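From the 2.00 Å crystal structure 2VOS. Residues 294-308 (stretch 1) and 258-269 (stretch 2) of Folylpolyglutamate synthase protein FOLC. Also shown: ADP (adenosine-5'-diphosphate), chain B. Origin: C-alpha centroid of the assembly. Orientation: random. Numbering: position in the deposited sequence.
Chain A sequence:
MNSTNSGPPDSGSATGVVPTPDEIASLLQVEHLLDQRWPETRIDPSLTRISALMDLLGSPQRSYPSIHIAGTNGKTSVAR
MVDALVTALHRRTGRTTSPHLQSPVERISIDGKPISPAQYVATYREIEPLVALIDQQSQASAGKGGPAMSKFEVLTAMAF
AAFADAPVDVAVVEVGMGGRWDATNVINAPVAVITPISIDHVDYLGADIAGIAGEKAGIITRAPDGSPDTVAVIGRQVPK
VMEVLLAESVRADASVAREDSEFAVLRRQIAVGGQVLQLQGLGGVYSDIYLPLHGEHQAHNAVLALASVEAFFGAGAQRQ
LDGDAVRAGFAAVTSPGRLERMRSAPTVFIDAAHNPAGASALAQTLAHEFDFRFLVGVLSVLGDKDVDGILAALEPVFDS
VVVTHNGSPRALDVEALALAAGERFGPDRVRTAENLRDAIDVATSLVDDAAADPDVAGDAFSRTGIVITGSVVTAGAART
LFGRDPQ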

# COMPACT_ATOMS: atom_id res chain seq x y z
N HIS A 294 8.23 -11.24 4.49
CA HIS A 294 8.58 -12.22 3.52
C HIS A 294 8.55 -11.57 2.13
O HIS A 294 7.76 -10.68 1.85
CB HIS A 294 7.55 -13.37 3.55
CG HIS A 294 7.39 -14.03 4.89
ND1 HIS A 294 8.40 -14.75 5.50
CD2 HIS A 294 6.31 -14.11 5.72
CE1 HIS A 294 7.96 -15.20 6.67
NE2 HIS A 294 6.69 -14.84 6.81
N GLY A 295 9.40 -12.06 1.24
CA GLY A 295 9.31 -11.69 -0.16
C GLY A 295 10.52 -10.92 -0.66
O GLY A 295 10.96 -9.97 0.00
N GLU A 296 11.06 -11.32 -1.81
CA GLU A 296 12.12 -10.54 -2.43
C GLU A 296 11.65 -9.11 -2.70
O GLU A 296 12.42 -8.16 -2.60
CB GLU A 296 12.65 -11.19 -3.74
CG GLU A 296 13.82 -10.35 -4.30
CD GLU A 296 14.24 -10.71 -5.70
OE1 GLU A 296 13.98 -11.88 -6.11
OE2 GLU A 296 14.84 -9.81 -6.38
N HIS A 297 10.40 -8.94 -3.07
CA HIS A 297 9.91 -7.58 -3.33
C HIS A 297 10.05 -6.68 -2.10
O HIS A 297 10.26 -5.46 -2.25
CB HIS A 297 8.45 -7.56 -3.74
CG HIS A 297 7.52 -8.28 -2.79
ND1 HIS A 297 7.52 -9.66 -2.65
CD2 HIS A 297 6.49 -7.84 -2.03
CE1 HIS A 297 6.60 -10.01 -1.77
NE2 HIS A 297 5.91 -8.93 -1.43
N GLN A 298 9.90 -7.24 -0.91
CA GLN A 298 10.08 -6.41 0.29
C GLN A 298 11.56 -5.97 0.50
O GLN A 298 11.83 -4.96 1.10
CB GLN A 298 9.48 -7.05 1.55
CG GLN A 298 7.93 -7.24 1.42
CD GLN A 298 7.17 -5.93 1.50
OE1 GLN A 298 7.76 -4.85 1.51
NE2 GLN A 298 5.86 -6.00 1.61
N ALA A 299 12.51 -6.76 0.02
CA ALA A 299 13.90 -6.29 0.07
C ALA A 299 14.09 -5.05 -0.80
O ALA A 299 14.84 -4.14 -0.45
CB ALA A 299 14.89 -7.45 -0.40
N HIS A 300 13.39 -5.01 -1.93
CA HIS A 300 13.51 -3.87 -2.85
C HIS A 300 12.81 -2.64 -2.28
O HIS A 300 13.30 -1.52 -2.42
CB HIS A 300 12.94 -4.25 -4.25
CG HIS A 300 13.85 -5.19 -4.97
ND1 HIS A 300 15.13 -4.82 -5.35
CD2 HIS A 300 13.73 -6.50 -5.28
CE1 HIS A 300 15.76 -5.87 -5.86
NE2 HIS A 300 14.93 -6.90 -5.83
N ASN A 301 11.65 -2.87 -1.66
CA ASN A 301 10.94 -1.80 -0.95
C ASN A 301 11.84 -1.29 0.19
O ASN A 301 11.93 -0.09 0.38
CB ASN A 301 9.62 -2.30 -0.31
CG ASN A 301 8.58 -2.67 -1.38
OD1 ASN A 301 8.73 -2.28 -2.54
ND2 ASN A 301 7.54 -3.38 -0.98
N ALA A 302 12.48 -2.18 0.93
CA ALA A 302 13.42 -1.73 1.98
C ALA A 302 14.51 -0.82 1.50
O ALA A 302 14.76 0.25 2.06
CB ALA A 302 14.03 -2.93 2.71
N VAL A 303 15.23 -1.19 0.44
CA VAL A 303 16.35 -0.32 0.08
C VAL A 303 15.81 0.99 -0.51
O VAL A 303 16.42 2.04 -0.39
CB VAL A 303 17.28 -1.00 -0.97
CG1 VAL A 303 16.59 -1.10 -2.33
CG2 VAL A 303 18.60 -0.25 -1.07
N LEU A 304 14.63 0.95 -1.12
CA LEU A 304 14.04 2.18 -1.61
C LEU A 304 13.69 3.13 -0.45
O LEU A 304 13.90 4.34 -0.54
CB LEU A 304 12.75 1.84 -2.40
CG LEU A 304 12.07 3.02 -3.07
CD1 LEU A 304 13.06 3.71 -4.06
CD2 LEU A 304 10.82 2.47 -3.89
N ALA A 305 13.09 2.57 0.62
CA ALA A 305 12.76 3.33 1.84
C ALA A 305 14.04 3.89 2.49
O ALA A 305 14.08 5.06 2.97
CB ALA A 305 12.03 2.43 2.82
N LEU A 306 15.08 3.07 2.54
CA LEU A 306 16.35 3.53 3.11
C LEU A 306 16.90 4.74 2.31
O LEU A 306 17.18 5.79 2.89
CB LEU A 306 17.35 2.38 3.15
CG LEU A 306 18.83 2.75 3.44
CD1 LEU A 306 18.87 3.22 4.90
CD2 LEU A 306 19.77 1.53 3.25
N ALA A 307 17.03 4.60 1.01
CA ALA A 307 17.54 5.69 0.17
C ALA A 307 16.67 6.95 0.35
O ALA A 307 17.20 8.07 0.48
CB ALA A 307 17.58 5.25 -1.31
N SER A 308 15.35 6.80 0.48
CA SER A 308 14.47 7.95 0.68
C SER A 308 14.75 8.67 2.02
O SER A 308 14.71 9.90 2.11
CB SER A 308 13.00 7.50 0.66
OG SER A 308 12.70 6.88 -0.58
PB ADP B . 0.48 -0.22 -2.70
O1B ADP B . 0.33 0.68 -1.50
O2B ADP B . -0.84 -0.75 -3.19
O3B ADP B . 1.36 0.28 -3.81
PA ADP B . 1.40 -2.33 -0.85
O1A ADP B . 0.07 -2.17 -0.12
O2A ADP B . 2.76 -2.36 -0.17
O3A ADP B . 1.38 -1.49 -2.25
O5' ADP B . 1.27 -3.83 -1.47
C5' ADP B . 0.10 -4.36 -2.10
C4' ADP B . 0.49 -5.78 -2.58
O4' ADP B . 1.51 -5.66 -3.61
C3' ADP B . 1.21 -6.62 -1.53
O3' ADP B . 0.32 -7.53 -0.91
C2' ADP B . 2.22 -7.49 -2.23
O2' ADP B . 1.47 -8.59 -2.85
C1' ADP B . 2.56 -6.65 -3.43
N9 ADP B . 3.80 -5.83 -3.34
C8 ADP B . 4.22 -4.91 -2.41
N7 ADP B . 5.41 -4.36 -2.81
C5 ADP B . 5.68 -4.86 -4.05
C6 ADP B . 6.74 -4.70 -5.06
N6 ADP B . 7.78 -3.86 -4.84
N1 ADP B . 6.63 -5.45 -6.16
C2 ADP B . 5.66 -6.36 -6.42
N3 ADP B . 4.62 -6.55 -5.56
C4 ADP B . 4.63 -5.84 -4.39
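Stretch 2 (258-269) REDSEFAVLRRQ

A helix can pack against an extended segment by offering small or branched side chains, across which the segment lays longer ones. Stretch 2 of this folylpolyglutamate synthase illustrates the principle. Its strand 264-269 crosses helix 296-308 at 123°, closer to antiparallel than parallel, with the two axes approaching to 7.8 Å, and the two stretches together bury 547 Å².

Stretch 2 opens with Arg258, which points away and is tied by a salt bridge to Glu262 (NE to OE1, 3.1 Å). Glu259, at phi/psi -57/140 with an extended t,t side chain, points toward the helix. There its OE2 accepts a very short hydrogen bond of 2.4 Å from His300 ND1, at the edge of the imidazole, near its plane; the same ring also donates from NE2 to Glu296 OE2 at 3.0 Å, so it links the two acids. Asp260 adopts a positive phi of 75° and turns the chain, its N hydrogen-bonded to Phe263 O at 2.5 Å, while Ser261 stays out of reach.

Phe263, chi1 p, then packs its ring against Val303, Leu304 and Ala307. Ala307 CB lies over one ring face, 3.6 Å from the ring centroid; Val303 CG2 meets the edge at CD2, also at 3.6 Å, and Leu304 CD1 reaches CZ at 3.7 Å.

The strand begins at Ala264, whose CB points away but whose O lies 3.6 Å from Val303 CG2. Val265, chi1 t, turns back inward, placing CG2 4.0 Å from Val303 CG1 and 3.5 Å from Ala299 O. Leu266 and Arg267 make no contact with stretch 1. Arg268 points toward stretch 1: its NE lies 3.7 Å from Ala299 CB, and Glu296 N sits over one guanidinium face, 3.3 Å from NH2. Gln269 is out of reach.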

# COMPACT_ATOMS: atom_id res chain seq x y z
N ARG A 258 18.62 6.22 -8.21
CA ARG A 258 17.86 5.15 -8.87
C ARG A 258 18.30 3.81 -8.34
O ARG A 258 19.52 3.58 -8.26
CB ARG A 258 18.15 5.13 -10.37
CG ARG A 258 17.66 6.36 -11.08
CD ARG A 258 18.42 6.54 -12.44
NE ARG A 258 19.83 6.80 -12.18
CZ ARG A 258 20.80 6.71 -13.09
NH1 ARG A 258 20.51 6.36 -14.35
NH2 ARG A 258 22.06 6.97 -12.74
N GLU A 259 17.36 2.90 -8.08
CA GLU A 259 17.78 1.56 -7.64
C GLU A 259 18.66 0.97 -8.65
O GLU A 259 18.48 1.19 -9.86
CB GLU A 259 16.61 0.62 -7.28
CG GLU A 259 17.14 -0.67 -6.61
CD GLU A 259 16.00 -1.55 -6.13
OE1 GLU A 259 14.85 -1.07 -6.28
OE2 GLU A 259 16.24 -2.68 -5.61
N ASP A 260 19.70 0.29 -8.17
CA ASP A 260 20.72 -0.37 -9.01
C ASP A 260 21.69 0.58 -9.66
O ASP A 260 22.52 0.16 -10.46
CB ASP A 260 20.10 -1.29 -10.08
CG ASP A 260 19.28 -2.44 -9.45
OD1 ASP A 260 19.70 -2.99 -8.45
OD2 ASP A 260 18.18 -2.75 -9.91
N SER A 261 21.58 1.87 -9.36
CA SER A 261 22.66 2.81 -9.75
C SER A 261 23.23 3.54 -8.52
O SER A 261 24.43 3.56 -8.31
CB SER A 261 22.18 3.87 -10.72
OG SER A 261 21.93 3.34 -12.00
N GLU A 262 22.35 4.18 -7.74
CA GLU A 262 22.77 4.95 -6.59
C GLU A 262 22.60 4.15 -5.32
O GLU A 262 23.20 4.49 -4.33
CB GLU A 262 21.97 6.28 -6.48
CG GLU A 262 22.41 7.41 -7.45
CD GLU A 262 22.12 7.08 -8.92
OE1 GLU A 262 20.96 6.81 -9.25
OE2 GLU A 262 23.07 7.07 -9.75
N PHE A 263 21.79 3.10 -5.35
CA PHE A 263 21.57 2.21 -4.19
C PHE A 263 21.08 0.84 -4.68
O PHE A 263 20.60 0.73 -5.83
CB PHE A 263 20.55 2.82 -3.20
CG PHE A 263 19.21 3.12 -3.81
CD1 PHE A 263 18.96 4.35 -4.46
CD2 PHE A 263 18.18 2.22 -3.71
CE1 PHE A 263 17.68 4.64 -5.02
CE2 PHE A 263 16.88 2.49 -4.30
CZ PHE A 263 16.66 3.68 -4.95
N ALA A 264 21.17 -0.20 -3.85
CA ALA A 264 20.83 -1.56 -4.32
C ALA A 264 20.75 -2.54 -3.17
O ALA A 264 21.37 -2.34 -2.13
CB ALA A 264 21.90 -2.08 -5.32
N VAL A 265 19.98 -3.61 -3.36
CA VAL A 265 20.11 -4.75 -2.47
C VAL A 265 21.36 -5.51 -2.89
O VAL A 265 21.44 -5.98 -4.03
CB VAL A 265 18.97 -5.68 -2.67
CG1 VAL A 265 19.15 -6.86 -1.75
CG2 VAL A 265 17.65 -4.93 -2.36
N LEU A 266 22.34 -5.62 -2.01
CA LEU A 266 23.57 -6.34 -2.33
C LEU A 266 23.41 -7.85 -2.09
O LEU A 266 23.82 -8.66 -2.92
CB LEU A 266 24.76 -5.76 -1.54
CG LEU A 266 25.13 -4.32 -1.87
CD1 LEU A 266 26.36 -3.87 -1.11
CD2 LEU A 266 25.37 -4.13 -3.37
N ARG A 267 22.85 -8.23 -0.94
CA ARG A 267 22.72 -9.65 -0.60
C ARG A 267 21.44 -9.81 0.23
O ARG A 267 21.01 -8.88 0.93
CB ARG A 267 23.89 -10.15 0.27
CG ARG A 267 25.26 -9.63 -0.10
CD ARG A 267 26.48 -10.41 0.52
NE ARG A 267 27.50 -10.62 -0.54
CZ ARG A 267 28.33 -9.67 -0.99
NH1 ARG A 267 28.29 -8.43 -0.45
NH2 ARG A 267 29.19 -9.94 -1.98
N ARG A 268 20.89 -11.01 0.22
CA ARG A 268 19.68 -11.28 0.95
C ARG A 268 19.61 -12.77 1.24
O ARG A 268 19.98 -13.58 0.38
CB ARG A 268 18.53 -10.80 0.10
CG ARG A 268 17.42 -11.67 -0.04
CD ARG A 268 16.37 -10.97 -0.98
NE ARG A 268 15.13 -11.19 -0.29
CZ ARG A 268 14.37 -12.27 -0.42
NH1 ARG A 268 14.67 -13.20 -1.32
NH2 ARG A 268 13.27 -12.38 0.33
N GLN A 269 19.25 -13.13 2.47
CA GLN A 269 19.08 -14.52 2.85
C GLN A 269 17.71 -14.63 3.52
O GLN A 269 17.39 -13.81 4.37
CB GLN A 269 20.06 -14.91 3.93
CG GLN A 269 21.42 -15.33 3.51
CD GLN A 269 21.97 -16.25 4.55
OE1 GLN A 269 21.33 -16.47 5.60
NE2 GLN A 269 23.14 -16.83 4.29